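Local coordinates for serine protease inhibitor (Thermoanaerobacter tengcongensis, PDB 2PEF), which probably inhibits serine proteases and is a thermophilic serpin, captured here in its latent state, at residues K8-T13 with N358-P363; D69-L74 with D114-D119; S131-W136 with Y159-V164; S199-Y204 with V259-P264. All coordinates share one frame; numbering follows the deposited sequence. Where two conformers were deposited one is given.

How the contacts relate
Contacts 1, 2 and 3 form a chain of neighbours, and contact 4 stands apart. The centres of contacts 1 and 2 are about 17 Å apart, and the two meet where Phe-9 CD1 lies 3.5 Å from Tyr-73 CB. Contact 2 reaches contact 3, about 18 Å away between centres, through a probable hydrogen bond of 3.0 Å from Trp-136 NE1 to Asp-119 OD2. Contact 4 lies about 24 Å from contact 1 and about 37 Å from contacts 2 and 3, centre to centre. Contact 3 bears on the inserted segment: its strand 158-169 pairs antiparallel with strand 322-331, consistent with the inserted reactive centre loop of a latent serpin.

Contact 1: residues K8-T13 with N358-P363; sequences KFIYNT and NSTNLP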
loop_
_atom_site.group_PDB
_atom_site.type_symbol
_atom_site.label_atom_id
_atom_site.label_comp_id
_atom_site.label_asym_id
_atom_site.label_seq_id
_atom_site.Cartn_x
_atom_site.Cartn_y
_atom_site.Cartn_z
ATOM N N LYS A 8 14.750 -14.374 -2.131
ATOM C CA LYS A 8 15.324 -13.225 -1.425
ATOM C C LYS A 8 14.404 -12.007 -1.502
ATOM O O LYS A 8 14.078 -11.411 -0.477
ATOM C CB LYS A 8 16.725 -12.882 -1.948
ATOM C CG LYS A 8 17.335 -11.627 -1.314
ATOM C CD LYS A 8 18.831 -11.504 -1.582
ATOM C CE LYS A 8 19.661 -12.348 -0.618
ATOM N NZ LYS A 8 19.415 -12.016 0.817
ATOM N N PHE A 9 13.980 -11.649 -2.712
ATOM C CA PHE A 9 13.055 -10.528 -2.887
ATOM C C PHE A 9 11.722 -10.758 -2.171
ATOM O O PHE A 9 11.220 -9.861 -1.495
ATOM C CB PHE A 9 12.808 -10.220 -4.370
ATOM C CG PHE A 9 11.767 -9.152 -4.596
ATOM C CD1 PHE A 9 12.109 -7.805 -4.529
ATOM C CD2 PHE A 9 10.439 -9.494 -4.861
ATOM C CE1 PHE A 9 11.148 -6.808 -4.730
ATOM C CE2 PHE A 9 9.468 -8.502 -5.061
ATOM C CZ PHE A 9 9.827 -7.162 -4.997
ATOM N N ILE A 10 11.146 -11.945 -2.332
ATOM C CA ILE A 10 9.858 -12.246 -1.705
ATOM C C ILE A 10 9.923 -12.079 -0.180
ATOM O O ILE A 10 9.142 -11.315 0.394
ATOM C CB ILE A 10 9.319 -13.645 -2.102
ATOM C CG1 ILE A 10 9.024 -13.686 -3.607
ATOM C CG2 ILE A 10 8.063 -13.992 -1.299
ATOM C CD1 ILE A 10 8.711 -15.066 -4.164
ATOM N N TYR A 11 10.855 -12.768 0.470
ATOM C CA TYR A 11 10.893 -12.734 1.934
ATOM C C TYR A 11 11.383 -11.400 2.509
ATOM O O TYR A 11 10.892 -10.966 3.552
ATOM C CB TYR A 11 11.628 -13.945 2.517
ATOM C CG TYR A 11 10.767 -15.197 2.531
ATOM C CD1 TYR A 11 10.888 -16.160 1.531
ATOM C CD2 TYR A 11 9.816 -15.404 3.535
ATOM C CE1 TYR A 11 10.099 -17.305 1.533
ATOM C CE2 TYR A 11 9.016 -16.550 3.545
ATOM C CZ TYR A 11 9.163 -17.492 2.539
ATOM O OH TYR A 11 8.381 -18.626 2.540
ATOM N N ASN A 12 12.309 -10.736 1.822
ATOM C CA ASN A 12 12.718 -9.386 2.225
ATOM C C ASN A 12 11.578 -8.373 2.081
ATOM O O ASN A 12 11.346 -7.563 2.977
ATOM C CB ASN A 12 13.967 -8.920 1.467
ATOM C CG ASN A 12 15.244 -9.572 1.979
ATOM O OD1 ASN A 12 15.208 -10.598 2.668
ATOM N ND2 ASN A 12 16.382 -8.971 1.654
ATOM N N THR A 13 10.847 -8.449 0.972
ATOM C CA THR A 13 9.725 -7.537 0.726
ATOM C C THR A 13 8.568 -7.840 1.677
ATOM O O THR A 13 7.903 -6.919 2.160
ATOM C CB THR A 13 9.299 -7.560 -0.761
ATOM O OG1 THR A 13 10.431 -7.213 -1.566
ATOM C CG2 THR A 13 8.162 -6.572 -1.040
ATOM N N ASN A 358 -0.852 -13.786 -6.144
ATOM C CA ASN A 358 -0.727 -15.240 -5.997
ATOM C C ASN A 358 0.590 -15.856 -6.478
ATOM O O ASN A 358 0.920 -16.984 -6.098
ATOM C CB ASN A 358 -1.934 -15.956 -6.613
ATOM C CG ASN A 358 -3.197 -15.772 -5.797
ATOM O OD1 ASN A 358 -3.160 -15.769 -4.565
ATOM N ND2 ASN A 358 -4.330 -15.622 -6.483
ATOM N N SER A 359 1.347 -15.122 -7.291
ATOM C CA SER A 359 2.647 -15.615 -7.760
ATOM C C SER A 359 3.726 -15.549 -6.675
ATOM O O SER A 359 4.736 -16.253 -6.758
ATOM C CB SER A 359 3.106 -14.864 -9.016
ATOM O OG SER A 359 3.554 -13.553 -8.703
ATOM N N THR A 360 3.508 -14.709 -5.662
ATOM C CA THR A 360 4.511 -14.470 -4.616
ATOM C C THR A 360 3.942 -14.568 -3.198
ATOM O O THR A 360 4.693 -14.747 -2.239
ATOM C CB THR A 360 5.145 -13.067 -4.749
ATOM O OG1 THR A 360 4.120 -12.074 -4.615
ATOM C CG2 THR A 360 5.863 -12.896 -6.088
ATOM N N ASN A 361 2.619 -14.439 -3.081
ATOM C CA ASN A 361 1.918 -14.300 -1.795
ATOM C C ASN A 361 2.155 -12.957 -1.089
ATOM O O ASN A 361 1.791 -12.782 0.075
ATOM C CB ASN A 361 2.186 -15.490 -0.869
ATOM C CG ASN A 361 1.496 -16.748 -1.336
ATOM O OD1 ASN A 361 0.495 -16.687 -2.049
ATOM N ND2 ASN A 361 2.025 -17.899 -0.941
ATOM N N LEU A 362 2.728 -11.998 -1.817
ATOM C CA LEU A 362 2.959 -10.656 -1.287
ATOM C C LEU A 362 1.677 -9.826 -1.224
ATOM O O LEU A 362 0.868 -9.865 -2.150
ATOM C CB LEU A 362 4.011 -9.922 -2.124
ATOM C CG LEU A 362 5.453 -10.416 -1.983
ATOM C CD1 LEU A 362 6.339 -9.795 -3.056
ATOM C CD2 LEU A 362 6.003 -10.116 -0.595
ATOM N N PRO A 363 1.490 -9.068 -0.129
ATOM C CA PRO A 363 0.285 -8.250 0.001
ATOM C C PRO A 363 0.370 -6.918 -0.747
ATOM O O PRO A 363 1.132 -6.024 -0.355
ATOM C CB PRO A 363 0.190 -8.016 1.507
ATOM C CG PRO A 363 1.607 -8.022 1.978
ATOM C CD PRO A 363 2.368 -8.952 1.054
#
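Ile-10 and Thr-360 meet with their side chains slanted across each other. Ile-10 CG2 packs 3.6 Å from Thr-360 O, and its CD1 lies 4.1 Å from Thr-360 CG2. Leu-362 divides its two methyls over the helix. CD1 reaches Phe-9 CE2 at 3.9 Å, in an oblique approach to the ring. CD2 touches the backbone, 3.5 Å from Ile-10 O, and also meets Thr-13; the Leu-362 and Thr-13 side chains cross at about a right angle. Each segment is braced from within. Thr-360 OG1 stands between its backbone N and carbonyl carbon (chi1 61°) and accepts from Leu-362 N at 3.1 Å, an ST turn. The same hydroxyl is hydrogen-bonded to Asp-357. Thr-13 OG1 donates to Phe-9 O at 2.8 Å; the backbone N of Thr-13 reaches that oxygen from the opposite face of the carbonyl plane. An alanine in place of Ile-10 removes CG1, CG2 and CD1 and would probably leave a gap beside Thr-360 CB, CG2 and O. The contact thus joins helix 7-22 to the turn at Thr-360 and to Leu-362 after it by apolar packing, while the threonine hydroxyls are engaged away from the interface.

Contact 2: residues D69-L74 with D114-D119; sequences DLNKYL and DYYKAD
Asn-71 of helix 67-80 meets Tyr-115 and Tyr-116 of segment 114-119, where helices 67-80 and 106-116, corresponding to helices D and E of the serpin fold, pack together. Its CB sits over one face of the Tyr-115 ring, 4.1 Å from the centroid and 22° off the normal, a CH-pi contact offset toward the rim. CG is anti to the carbonyl carbon (chi1 -72°) and lies 3.7 Å from Tyr-116 OH. At the tip, OD1 accepts a hydrogen bond from Tyr-116 OH. ND2, the other branch, is hydrogen-bonded to Asn-47 OD1. The amide is therefore held at both ends, which should fix its rotation. Leu-74 adds an apolar touch at the edge of the Tyr-116 ring, with CD1 4.1 Å from CE2. Lys-72 lies alongside Tyr-115, both side chains pointing the same way, with CG 3.9 Å from CE2. Ala-43 and Met-44 of helix 35-46 also touch the Tyr-116 side chain. The Tyr-116 OH to Asn-71 OD1 bond is 2.7 Å long; OD1 lies in the ring plane at its edge, and the amide plane stands 89° from the ring.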
loop_
_atom_site.group_PDB
_atom_site.type_symbol
_atom_site.label_atom_id
_atom_site.label_comp_id
_atom_site.label_asym_id
_atom_site.label_seq_id
_atom_site.Cartn_x
_atom_site.Cartn_y
_atom_site.Cartn_z
ATOM N N ASP A 69 19.994 -3.263 -7.286
ATOM C CA ASP A 69 19.288 -4.540 -7.375
ATOM C C ASP A 69 17.793 -4.386 -7.102
ATOM O O ASP A 69 16.967 -5.011 -7.776
ATOM C CB ASP A 69 19.912 -5.579 -6.435
ATOM C CG ASP A 69 21.164 -6.226 -7.013
ATOM O OD1 ASP A 69 21.464 -6.014 -8.209
ATOM O OD2 ASP A 69 21.845 -6.964 -6.268
ATOM N N LEU A 70 17.446 -3.547 -6.125
ATOM C CA LEU A 70 16.046 -3.268 -5.822
ATOM C C LEU A 70 15.331 -2.654 -7.027
ATOM O O LEU A 70 14.172 -2.986 -7.290
ATOM C CB LEU A 70 15.898 -2.373 -4.583
ATOM C CG LEU A 70 14.477 -2.237 -4.016
ATOM C CD1 LEU A 70 13.977 -3.554 -3.428
ATOM C CD2 LEU A 70 14.409 -1.133 -2.976
ATOM N N ASN A 71 16.027 -1.768 -7.742
ATOM C CA ASN A 71 15.527 -1.192 -8.991
ATOM C C ASN A 71 15.179 -2.279 -10.000
ATOM O O ASN A 71 14.100 -2.259 -10.599
ATOM C CB ASN A 71 16.563 -0.251 -9.623
ATOM C CG ASN A 71 16.716 1.054 -8.875
ATOM O OD1 ASN A 71 15.887 1.416 -8.037
ATOM N ND2 ASN A 71 17.795 1.772 -9.168
ATOM N N LYS A 72 16.104 -3.221 -10.184
ATOM C CA LYS A 72 15.902 -4.321 -11.124
ATOM C C LYS A 72 14.727 -5.194 -10.687
ATOM O O LYS A 72 13.868 -5.543 -11.500
ATOM C CB LYS A 72 17.176 -5.157 -11.261
ATOM C CG LYS A 72 18.350 -4.384 -11.832
ATOM C CD LYS A 72 19.469 -5.312 -12.269
ATOM C CE LYS A 72 20.633 -4.528 -12.855
ATOM N NZ LYS A 72 21.438 -3.846 -11.804
ATOM N N TYR A 73 14.692 -5.530 -9.400
ATOM C CA TYR A 73 13.607 -6.332 -8.835
ATOM C C TYR A 73 12.242 -5.674 -9.035
ATOM O O TYR A 73 11.283 -6.319 -9.469
ATOM C CB TYR A 73 13.825 -6.538 -7.336
ATOM C CG TYR A 73 14.715 -7.690 -6.926
ATOM C CD1 TYR A 73 15.698 -7.507 -5.949
ATOM C CD2 TYR A 73 14.567 -8.962 -7.479
ATOM C CE1 TYR A 73 16.510 -8.555 -5.541
ATOM C CE2 TYR A 73 15.380 -10.021 -7.075
ATOM C CZ TYR A 73 16.344 -9.807 -6.103
ATOM O OH TYR A 73 17.156 -10.839 -5.694
ATOM N N LEU A 74 12.152 -4.389 -8.700
ATOM C CA LEU A 74 10.879 -3.679 -8.755
ATOM C C LEU A 74 10.415 -3.462 -10.190
ATOM O O LEU A 74 9.232 -3.624 -10.497
ATOM C CB LEU A 74 10.957 -2.357 -7.987
ATOM C CG LEU A 74 11.014 -2.502 -6.463
ATOM C CD1 LEU A 74 11.178 -1.149 -5.813
ATOM C CD2 LEU A 74 9.775 -3.214 -5.916
ATOM N N ASP A 114 13.493 4.947 -16.601
ATOM C CA ASP A 114 13.759 3.598 -17.107
ATOM C C ASP A 114 13.167 2.474 -16.263
ATOM O O ASP A 114 12.498 1.592 -16.796
ATOM C CB ASP A 114 15.261 3.368 -17.303
ATOM C CG ASP A 114 15.805 4.048 -18.551
ATOM O OD1 ASP A 114 15.008 4.442 -19.429
ATOM O OD2 ASP A 114 17.043 4.181 -18.656
ATOM N N TYR A 115 13.430 2.503 -14.958
ATOM C CA TYR A 115 13.006 1.434 -14.054
ATOM C C TYR A 115 11.605 1.629 -13.481
ATOM O O TYR A 115 10.937 0.657 -13.127
ATOM C CB TYR A 115 14.008 1.279 -12.908
ATOM C CG TYR A 115 15.313 0.639 -13.322
ATOM C CD1 TYR A 115 16.372 1.412 -13.797
ATOM C CD2 TYR A 115 15.485 -0.741 -13.246
ATOM C CE1 TYR A 115 17.575 0.820 -14.180
ATOM C CE2 TYR A 115 16.680 -1.342 -13.620
ATOM C CZ TYR A 115 17.720 -0.557 -14.090
ATOM O OH TYR A 115 18.903 -1.146 -14.468
ATOM N N TYR A 116 11.168 2.882 -13.383
ATOM C CA TYR A 116 9.901 3.196 -12.720
ATOM C C TYR A 116 8.868 3.829 -13.646
ATOM O O TYR A 116 7.754 4.135 -13.214
ATOM C CB TYR A 116 10.149 4.085 -11.495
ATOM C CG TYR A 116 10.966 3.383 -10.438
ATOM C CD1 TYR A 116 12.357 3.442 -10.457
ATOM C CD2 TYR A 116 10.349 2.623 -9.442
ATOM C CE1 TYR A 116 13.124 2.783 -9.499
ATOM C CE2 TYR A 116 11.109 1.953 -8.475
ATOM C CZ TYR A 116 12.495 2.038 -8.513
ATOM O OH TYR A 116 13.261 1.382 -7.571
ATOM N N LYS A 117 9.242 4.010 -14.911
ATOM C CA LYS A 117 8.363 4.598 -15.928
ATOM C C LYS A 117 7.700 5.879 -15.428
ATOM O O LYS A 117 6.519 6.126 -15.695
ATOM C CB LYS A 117 7.290 3.591 -16.363
ATOM C CG LYS A 117 7.832 2.312 -16.970
ATOM C CD LYS A 117 6.699 1.428 -17.456
ATOM C CE LYS A 117 7.230 0.159 -18.093
ATOM N N ALA A 118 8.462 6.698 -14.706
ATOM C CA ALA A 118 7.894 7.870 -14.057
ATOM C C ALA A 118 7.662 9.033 -15.012
ATOM O O ALA A 118 8.526 9.380 -15.821
ATOM C CB ALA A 118 8.747 8.305 -12.881
ATOM N N ASP A 119 6.471 9.614 -14.913
ATOM C CA ASP A 119 6.163 10.888 -15.547
ATOM C C ASP A 119 6.983 11.968 -14.857
ATOM O O ASP A 119 6.995 12.052 -13.627
ATOM C CB ASP A 119 4.681 11.212 -15.369
ATOM C CG ASP A 119 3.772 10.317 -16.189
ATOM O OD1 ASP A 119 4.168 9.889 -17.290
ATOM O OD2 ASP A 119 2.640 10.063 -15.727
#

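Contact 3: residues S131-W136 with Y159-V164; sequences SDINNW and YLINAV
Helix 131-136 runs nearly parallel to strand 159-164, at 24°, with the axes 11.0 Å apart at closest and Ile-133 facing Ile-161. Ile-133 spans two strand residues. Its CG2 meets Ile-161 CD1 at 3.7 Å, the side chains crossing at about a right angle. Its CD1 goes to the edge of the Tyr-159 ring, near the ring plane and 3.6 Å from CD1 of that ring. Trp-136 has CG anti to the backbone N (chi1 -173°), and from there its indole reaches the strand with its far corner: CZ3 lies 3.7 Å from Ile-161 CG2 and 4.2 Å from Ala-163 CB, both approaching obliquely. The Trp-136 and Ile-161 side chains pass alongside with opposite headings. The polar ends of the rings are satisfied outside the contact, Trp-136 NE1 by Asp-119 OD2 and Tyr-159 OH by Asp-156 OD2. This matches the serpin arrangement in which helix F lies across sheet A. Strand 158-169 is flanked by strands 87-98 and 322-331. Ile-133 also touches Trp-96 of the former, and Ile-161 touches both neighbours. The alternate residues Leu-160 and Asn-162 face away from helix 127-140 and pack on helix 35-46.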
loop_
_atom_site.group_PDB
_atom_site.type_symbol
_atom_site.label_atom_id
_atom_site.label_comp_id
_atom_site.label_asym_id
_atom_site.label_seq_id
_atom_site.Cartn_x
_atom_site.Cartn_y
_atom_site.Cartn_z
ATOM N N SER A 131 -3.566 21.682 -8.725
ATOM C CA SER A 131 -4.599 21.140 -9.604
ATOM C C SER A 131 -4.048 20.006 -10.466
ATOM O O SER A 131 -4.675 18.951 -10.591
ATOM C CB SER A 131 -5.189 22.240 -10.490
ATOM O OG SER A 131 -5.802 23.256 -9.715
ATOM N N ASP A 132 -2.869 20.225 -11.047
ATOM C CA ASP A 132 -2.221 19.230 -11.904
ATOM C C ASP A 132 -1.923 17.931 -11.164
ATOM O O ASP A 132 -2.183 16.842 -11.678
ATOM C CB ASP A 132 -0.923 19.785 -12.493
ATOM C CG ASP A 132 -1.164 20.858 -13.535
ATOM O OD1 ASP A 132 -2.265 20.889 -14.126
ATOM O OD2 ASP A 132 -0.242 21.667 -13.768
ATOM N N ILE A 133 -1.366 18.059 -9.962
ATOM C CA ILE A 133 -1.023 16.896 -9.145
ATOM C C ILE A 133 -2.275 16.094 -8.779
ATOM O O ILE A 133 -2.316 14.874 -8.966
ATOM C CB ILE A 133 -0.238 17.303 -7.875
ATOM C CG1 ILE A 133 1.141 17.842 -8.261
ATOM C CG2 ILE A 133 -0.109 16.118 -6.924
ATOM C CD1 ILE A 133 1.863 18.598 -7.138
ATOM N N ASN A 134 -3.296 16.787 -8.281
ATOM C CA ASN A 134 -4.549 16.141 -7.910
ATOM C C ASN A 134 -5.279 15.499 -9.084
ATOM O O ASN A 134 -5.886 14.437 -8.933
ATOM C CB ASN A 134 -5.460 17.110 -7.162
ATOM C CG ASN A 134 -4.950 17.420 -5.770
ATOM O OD1 ASN A 134 -4.215 16.629 -5.177
ATOM N ND2 ASN A 134 -5.337 18.574 -5.241
ATOM N N ASN A 135 -5.214 16.139 -10.249
ATOM C CA ASN A 135 -5.753 15.542 -11.470
ATOM C C ASN A 135 -5.006 14.273 -11.869
ATOM O O ASN A 135 -5.618 13.301 -12.336
ATOM C CB ASN A 135 -5.775 16.563 -12.609
ATOM C CG ASN A 135 -6.915 17.549 -12.470
ATOM O OD1 ASN A 135 -8.031 17.175 -12.098
ATOM N ND2 ASN A 135 -6.645 18.814 -12.765
ATOM N N TRP A 136 -3.693 14.278 -11.642
ATOM C CA TRP A 136 -2.858 13.122 -11.916
ATOM C C TRP A 136 -3.231 11.970 -10.989
ATOM O O TRP A 136 -3.500 10.873 -11.459
ATOM C CB TRP A 136 -1.373 13.483 -11.787
ATOM C CG TRP A 136 -0.437 12.396 -12.215
ATOM C CD1 TRP A 136 0.074 12.199 -13.467
ATOM C CD2 TRP A 136 0.119 11.363 -11.390
ATOM N NE1 TRP A 136 0.907 11.109 -13.474
ATOM C CE2 TRP A 136 0.954 10.576 -12.213
ATOM C CE3 TRP A 136 -0.009 11.025 -10.038
ATOM C CZ2 TRP A 136 1.655 9.467 -11.728
ATOM C CZ3 TRP A 136 0.691 9.918 -9.553
ATOM C CH2 TRP A 136 1.515 9.158 -10.400
ATOM N N TYR A 159 8.475 16.785 -5.478
ATOM C CA TYR A 159 7.619 15.737 -4.944
ATOM C C TYR A 159 7.836 14.458 -5.746
ATOM O O TYR A 159 8.046 14.503 -6.961
ATOM C CB TYR A 159 6.142 16.117 -5.045
ATOM C CG TYR A 159 5.709 17.401 -4.370
ATOM C CD1 TYR A 159 4.739 18.210 -4.959
ATOM C CD2 TYR A 159 6.245 17.802 -3.144
ATOM C CE1 TYR A 159 4.315 19.383 -4.354
ATOM C CE2 TYR A 159 5.825 18.977 -2.530
ATOM C CZ TYR A 159 4.859 19.759 -3.142
ATOM O OH TYR A 159 4.437 20.921 -2.549
ATOM N N LEU A 160 7.766 13.325 -5.056
ATOM C CA LEU A 160 7.756 12.018 -5.699
ATOM C C LEU A 160 6.458 11.340 -5.288
ATOM O O LEU A 160 6.098 11.337 -4.111
ATOM C CB LEU A 160 8.968 11.179 -5.276
ATOM C CG LEU A 160 10.356 11.794 -5.509
ATOM C CD1 LEU A 160 10.800 12.661 -4.321
ATOM C CD2 LEU A 160 11.387 10.712 -5.772
ATOM N N ILE A 161 5.746 10.787 -6.263
ATOM C CA ILE A 161 4.422 10.224 -6.012
ATOM C C ILE A 161 4.258 8.891 -6.720
ATOM O O ILE A 161 4.590 8.760 -7.900
ATOM C CB ILE A 161 3.276 11.184 -6.460
ATOM C CG1 ILE A 161 3.432 12.567 -5.813
ATOM C CG2 ILE A 161 1.907 10.585 -6.111
ATOM C CD1 ILE A 161 2.547 13.646 -6.402
ATOM N N ASN A 162 3.751 7.904 -5.988
ATOM C CA ASN A 162 3.282 6.668 -6.598
ATOM C C ASN A 162 1.776 6.504 -6.427
ATOM O O ASN A 162 1.221 6.900 -5.405
ATOM C CB ASN A 162 3.996 5.466 -5.988
ATOM C CG ASN A 162 3.321 4.156 -6.338
ATOM O OD1 ASN A 162 2.401 3.725 -5.651
ATOM N ND2 ASN A 162 3.760 3.530 -7.425
ATOM N N ALA A 163 1.134 5.910 -7.429
ATOM C CA ALA A 163 -0.260 5.488 -7.334
ATOM C C ALA A 163 -0.432 4.038 -7.774
ATOM O O ALA A 163 0.199 3.589 -8.733
ATOM C CB ALA A 163 -1.163 6.405 -8.150
ATOM N N VAL A 164 -1.275 3.311 -7.044
ATOM C CA VAL A 164 -1.649 1.938 -7.382
ATOM C C VAL A 164 -3.171 1.870 -7.470
ATOM O O VAL A 164 -3.865 2.382 -6.586
ATOM C CB VAL A 164 -1.127 0.930 -6.320
ATOM C CG1 VAL A 164 -1.707 -0.472 -6.552
ATOM C CG2 VAL A 164 0.379 0.873 -6.333
#

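Contact 4: residues S199-Y204 with V259-P264; sequences SEENLY and VRASLP
The Tyr-204 ring is met obliquely by Val-259, whose CG2 lies 3.6 Å from Tyr-204 CB and 3.8 Å from Tyr-204 CD1; Val-259 has a second conformer, so this touch is less certain. Strand 191-201 pairs here with strand 255-273 as an antiparallel ladder, as in sheet C of serpins. The flat carboxylate of Glu-200 and guanidinium of Arg-260 share the face away from Ser-199, Glu-201, Val-259 and Ala-261. At Asn-202 the chain turns a corner, so Tyr-204 already belongs to the next strand. Ser-199 with Ala-261 and Glu-201 with Val-259 are hydrogen-bonded pairs, and Glu-200 with Arg-260 is the non-hydrogen-bonded pair between them. The bond from Ala-261 N to Ser-199 O is 2.8 Å long, with an N-H...O angle of 165°. Ser-199 OG stands between its backbone N and carbonyl carbon (chi1 62°) and from there donates to the anti lone pair of Glu-201 OE2 at 2.7 Å. Glu-201 CG packs 3.8 Å from Ala-261 CB. The same OE2 forms a salt bridge with Lys-215. An alanine at Ser-199 would probably leave Glu-201 OE2 with one partner fewer and its carboxylate less firmly placed. On the far face the opposite charges do not touch, as Glu-200 OE2 and Arg-260 NH1 are 5.1 Å apart. One water bridges them, donating to Glu-200 OE2 at 2.7 Å and accepting from Arg-260 NH1 at 3.1 Å.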
loop_
_atom_site.group_PDB
_atom_site.type_symbol
_atom_site.label_atom_id
_atom_site.label_comp_id
_atom_site.label_asym_id
_atom_site.label_seq_id
_atom_site.Cartn_x
_atom_site.Cartn_y
_atom_site.Cartn_z
ATOM N N SER A 199 -20.289 -17.340 0.868
ATOM C CA SER A 199 -19.668 -18.135 -0.185
ATOM C C SER A 199 -19.108 -19.447 0.346
ATOM O O SER A 199 -18.959 -19.637 1.559
ATOM C CB SER A 199 -18.546 -17.343 -0.857
ATOM O OG SER A 199 -17.533 -17.027 0.081
ATOM N N GLU A 200 -18.812 -20.355 -0.578
ATOM C CA GLU A 200 -18.016 -21.525 -0.268
ATOM C C GLU A 200 -16.615 -21.271 -0.771
ATOM O O GLU A 200 -16.414 -20.974 -1.951
ATOM C CB GLU A 200 -18.572 -22.769 -0.949
ATOM C CG GLU A 200 -19.827 -23.311 -0.319
ATOM C CD GLU A 200 -20.467 -24.394 -1.155
ATOM O OE1 GLU A 200 -19.821 -24.884 -2.113
ATOM O OE2 GLU A 200 -21.620 -24.755 -0.849
ATOM N N GLU A 201 -15.646 -21.375 0.128
ATOM C CA GLU A 201 -14.250 -21.213 -0.260
ATOM C C GLU A 201 -13.494 -22.516 -0.066
ATOM O O GLU A 201 -13.971 -23.419 0.623
ATOM C CB GLU A 201 -13.600 -20.049 0.494
ATOM C CG GLU A 201 -14.289 -18.695 0.278
ATOM C CD GLU A 201 -14.434 -18.290 -1.189
ATOM O OE1 GLU A 201 -13.629 -18.724 -2.052
ATOM O OE2 GLU A 201 -15.372 -17.518 -1.472
ATOM N N ASN A 202 -12.328 -22.625 -0.703
ATOM C CA ASN A 202 -11.595 -23.884 -0.726
ATOM C C ASN A 202 -10.175 -23.821 -0.168
ATOM O O ASN A 202 -9.385 -24.756 -0.329
ATOM C CB ASN A 202 -11.646 -24.483 -2.130
ATOM C CG ASN A 202 -13.016 -25.030 -2.455
ATOM O OD1 ASN A 202 -13.385 -26.110 -1.995
ATOM N ND2 ASN A 202 -13.789 -24.279 -3.234
ATOM N N LEU A 203 -9.880 -22.721 0.519
ATOM C CA LEU A 203 -8.632 -22.567 1.246
ATOM C C LEU A 203 -8.961 -22.047 2.629
ATOM O O LEU A 203 -9.584 -20.992 2.766
ATOM C CB LEU A 203 -7.690 -21.605 0.525
ATOM C CG LEU A 203 -6.940 -22.130 -0.699
ATOM C CD1 LEU A 203 -6.065 -21.025 -1.251
ATOM C CD2 LEU A 203 -6.098 -23.368 -0.376
ATOM N N TYR A 204 -8.557 -22.813 3.640
ATOM C CA TYR A 204 -8.851 -22.511 5.034
ATOM C C TYR A 204 -7.581 -22.142 5.781
ATOM O O TYR A 204 -6.631 -22.929 5.838
ATOM C CB TYR A 204 -9.489 -23.729 5.694
ATOM C CG TYR A 204 -9.947 -23.536 7.126
ATOM C CD1 TYR A 204 -10.833 -22.511 7.475
ATOM C CD2 TYR A 204 -9.532 -24.412 8.127
ATOM C CE1 TYR A 204 -11.271 -22.354 8.791
ATOM C CE2 TYR A 204 -9.962 -24.264 9.442
ATOM C CZ TYR A 204 -10.830 -23.238 9.768
ATOM O OH TYR A 204 -11.246 -23.113 11.078
ATOM N N VAL A 259 -14.951 -24.442 2.993
ATOM C CA VAL A 259 -15.211 -23.490 4.087
ATOM C C VAL A 259 -16.483 -22.689 3.795
ATOM O O VAL A 259 -16.634 -22.178 2.685
ATOM C CB VAL A 259 -14.045 -22.460 4.211
ATOM C CG1 VAL A 259 -14.205 -21.578 5.448
ATOM C CG2 VAL A 259 -12.691 -23.153 4.220
ATOM N N ARG A 260 -17.361 -22.547 4.783
ATOM C CA ARG A 260 -18.503 -21.659 4.654
ATOM C C ARG A 260 -18.055 -20.275 5.109
ATOM O O ARG A 260 -17.849 -20.040 6.305
ATOM C CB ARG A 260 -19.679 -22.170 5.488
ATOM C CG ARG A 260 -20.934 -21.353 5.324
ATOM C CD ARG A 260 -22.168 -22.079 5.832
ATOM N NE ARG A 260 -23.363 -21.427 5.311
ATOM C CZ ARG A 260 -23.941 -21.735 4.154
ATOM N NH1 ARG A 260 -23.456 -22.712 3.391
ATOM N NH2 ARG A 260 -25.010 -21.063 3.758
ATOM N N ALA A 261 -17.893 -19.371 4.144
ATOM C CA ALA A 261 -17.321 -18.049 4.403
ATOM C C ALA A 261 -18.371 -16.949 4.389
ATOM O O ALA A 261 -19.357 -17.025 3.655
ATOM C CB ALA A 261 -16.229 -17.741 3.389
ATOM N N SER A 262 -18.148 -15.936 5.217
ATOM C CA SER A 262 -19.012 -14.767 5.270
ATOM C C SER A 262 -18.153 -13.509 5.316
ATOM O O SER A 262 -17.272 -13.378 6.168
ATOM C CB SER A 262 -19.944 -14.841 6.479
ATOM O OG SER A 262 -20.610 -13.609 6.694
ATOM N N LEU A 263 -18.427 -12.597 4.387
ATOM C CA LEU A 263 -17.671 -11.362 4.260
ATOM C C LEU A 263 -18.628 -10.178 4.169
ATOM O O LEU A 263 -19.527 -10.166 3.330
ATOM C CB LEU A 263 -16.781 -11.414 3.012
ATOM C CG LEU A 263 -15.823 -10.254 2.737
ATOM C CD1 LEU A 263 -14.738 -10.178 3.811
ATOM C CD2 LEU A 263 -15.200 -10.409 1.357
ATOM N N PRO A 264 -18.452 -9.171 5.047
ATOM C CA PRO A 264 -19.341 -8.023 4.881
ATOM C C PRO A 264 -18.928 -7.191 3.678
ATOM O O PRO A 264 -17.746 -7.149 3.331
ATOM C CB PRO A 264 -19.095 -7.202 6.151
ATOM C CG PRO A 264 -17.687 -7.544 6.544
ATOM C CD PRO A 264 -17.519 -8.993 6.178
HETATM O O HOH W 1 -23.409 -23.015 0.289
#